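Local coordinates for nitroreductase family protein (Sphingopyxis sp., PDB 7DP1), which probably uses NADPH and bound FMN to reduce nitro groups of dinitroaniline herbicides, at residues W53-T59 and P135-H141. The protein carries 1 engineered substitution. Residue numbers count along the deposited sequence, not the author numbering.
Sequences WQATVVT and PVMLFLH
Strands 54-59 and 136-141 run antiparallel; their axes approach to 4.6 Å, with 161° between N-to-C directions. Trp-53 sets CB 3.7 Å from Leu-140 CD1; its indole stacks on Trp-157 near the FMN. Gln-54 and His-141 form a hydrogen-bonded pair: Gln-54 N to His-141 O 2.8 Å, His-141 N to Gln-54 O 2.7 Å. Gln-54 CB lies over the imidazole face, a CH-pi contact 4.0 Å from the centroid. Ala-55 faces Leu-140 (non-hydrogen-bonded, CA-CA 4.5 Å); its CB meets Leu-138 CD1 diagonally at 3.8 Å. Thr-56 and Phe-139 are hydrogen-bonded: Thr-56 N to Phe-139 O and Phe-139 N to Thr-56 O, both 2.9 Å. Thr-56 (chi1 m) OG1 and His-141 (chi1 p) NE2 share a 3.1 Å hydrogen bond; His-141 ND1 bonds Gln-195 OE1. Val-57 faces Leu-138 (non-hydrogen-bonded, CA-CA 4.3 Å); its CG1 packs diagonally 3.8 Å from Val-136 CG1. Val-58 and Met-137 are hydrogen-bonded: Val-58 N to Met-137 O 2.8 Å, Met-137 N to Val-58 O 2.9 Å. Thr-59 OG1 donates to Pro-135 O at 2.8 Å. In this nitroreductase-fold sheet, a parallel strand of the second subunit extends edge strand 54-59. Backbone bonds fix register; Ala-55, Leu-138 and Leu-140 pack on helix 148-167, Thr-56, Val-58 and Phe-139 on helix 182-189.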
# COMPACT_ATOMS: atom_id res chain seq x y z
N TRP A 53 -3.40 10.31 0.38
CA TRP A 53 -3.16 10.17 1.81
C TRP A 53 -3.12 11.49 2.60
O TRP A 53 -2.54 12.48 2.15
CB TRP A 53 -1.87 9.39 2.07
CG TRP A 53 -0.67 9.87 1.34
CD1 TRP A 53 0.22 10.83 1.74
CD2 TRP A 53 -0.21 9.40 0.06
NE1 TRP A 53 1.20 10.99 0.80
CE2 TRP A 53 0.96 10.13 -0.25
CE3 TRP A 53 -0.67 8.44 -0.85
CZ2 TRP A 53 1.67 9.93 -1.44
CZ3 TRP A 53 0.05 8.23 -2.03
CH2 TRP A 53 1.20 8.98 -2.31
N GLN A 54 -3.71 11.47 3.78
CA GLN A 54 -3.63 12.62 4.71
C GLN A 54 -3.36 12.07 6.09
O GLN A 54 -3.90 11.04 6.47
CB GLN A 54 -4.92 13.44 4.70
CG GLN A 54 -5.10 14.31 3.47
CD GLN A 54 -6.44 15.00 3.44
OE1 GLN A 54 -7.37 14.57 2.76
NE2 GLN A 54 -6.56 16.08 4.20
N ALA A 55 -2.55 12.76 6.88
CA ALA A 55 -2.22 12.22 8.18
C ALA A 55 -2.28 13.25 9.27
O ALA A 55 -1.82 14.37 9.10
CB ALA A 55 -0.84 11.57 8.16
N THR A 56 -2.84 12.85 10.40
CA THR A 56 -2.80 13.64 11.61
C THR A 56 -1.89 12.96 12.63
O THR A 56 -2.20 11.88 13.15
CB THR A 56 -4.20 13.85 12.17
OG1 THR A 56 -4.97 14.54 11.18
CG2 THR A 56 -4.15 14.68 13.46
N VAL A 57 -0.75 13.59 12.90
CA VAL A 57 0.23 13.04 13.83
C VAL A 57 0.05 13.63 15.20
O VAL A 57 0.17 14.85 15.38
CB VAL A 57 1.65 13.31 13.35
CG1 VAL A 57 2.66 12.70 14.29
CG2 VAL A 57 1.82 12.75 11.91
N VAL A 58 -0.23 12.77 16.18
CA VAL A 58 -0.45 13.28 17.53
C VAL A 58 0.56 12.76 18.55
O VAL A 58 1.14 11.69 18.38
CB VAL A 58 -1.88 12.96 18.02
CG1 VAL A 58 -2.91 13.58 17.09
CG2 VAL A 58 -2.09 11.45 18.16
N THR A 59 0.80 13.56 19.59
CA THR A 59 1.68 13.17 20.67
C THR A 59 1.29 13.91 21.96
O THR A 59 0.41 14.78 21.94
CB THR A 59 3.16 13.47 20.34
OG1 THR A 59 4.00 12.80 21.28
CG2 THR A 59 3.42 14.99 20.42
N PRO A 135 4.99 6.71 21.90
CA PRO A 135 4.86 8.14 22.23
C PRO A 135 4.15 8.96 21.16
O PRO A 135 3.65 10.04 21.46
CB PRO A 135 6.31 8.59 22.38
CG PRO A 135 7.06 7.69 21.47
CD PRO A 135 6.37 6.35 21.56
N VAL A 136 4.10 8.44 19.95
CA VAL A 136 3.54 9.15 18.80
C VAL A 136 2.52 8.28 18.09
O VAL A 136 2.72 7.07 17.97
CB VAL A 136 4.67 9.56 17.79
CG1 VAL A 136 4.08 9.98 16.45
CG2 VAL A 136 5.57 10.66 18.39
N MET A 137 1.41 8.86 17.66
CA MET A 137 0.42 8.10 16.89
C MET A 137 0.02 8.88 15.63
O MET A 137 -0.40 10.04 15.72
CB MET A 137 -0.82 7.79 17.73
CG MET A 137 -1.97 7.16 16.94
SD MET A 137 -1.58 5.47 16.36
CE MET A 137 -1.24 4.71 17.96
N LEU A 138 0.17 8.24 14.48
CA LEU A 138 -0.25 8.81 13.19
C LEU A 138 -1.57 8.22 12.78
O LEU A 138 -1.71 6.99 12.67
CB LEU A 138 0.79 8.53 12.11
CG LEU A 138 0.48 8.94 10.67
CD1 LEU A 138 1.74 9.40 9.98
CD2 LEU A 138 -0.13 7.79 9.88
N PHE A 139 -2.52 9.09 12.48
CA PHE A 139 -3.80 8.65 11.97
C PHE A 139 -3.88 8.98 10.50
O PHE A 139 -3.83 10.16 10.10
CB PHE A 139 -4.95 9.29 12.73
CG PHE A 139 -5.11 8.76 14.13
CD1 PHE A 139 -5.64 7.51 14.34
CD2 PHE A 139 -4.73 9.53 15.22
CE1 PHE A 139 -5.79 7.01 15.64
CE2 PHE A 139 -4.86 9.05 16.51
CZ PHE A 139 -5.41 7.78 16.73
N LEU A 140 -3.99 7.93 9.70
CA LEU A 140 -4.00 8.05 8.24
C LEU A 140 -5.43 8.09 7.77
O LEU A 140 -6.21 7.19 8.06
CB LEU A 140 -3.23 6.87 7.60
CG LEU A 140 -3.32 6.63 6.09
CD1 LEU A 140 -3.04 7.89 5.30
CD2 LEU A 140 -2.34 5.49 5.67
N HIS A 141 -5.78 9.17 7.07
CA HIS A 141 -7.15 9.30 6.60
C HIS A 141 -7.20 9.93 5.22
O HIS A 141 -6.17 10.36 4.69
CB HIS A 141 -7.96 10.12 7.58
CG HIS A 141 -7.36 11.46 7.88
ND1 HIS A 141 -7.73 12.59 7.23
CD2 HIS A 141 -6.42 11.81 8.79
CE1 HIS A 141 -7.04 13.63 7.71
NE2 HIS A 141 -6.25 13.18 8.66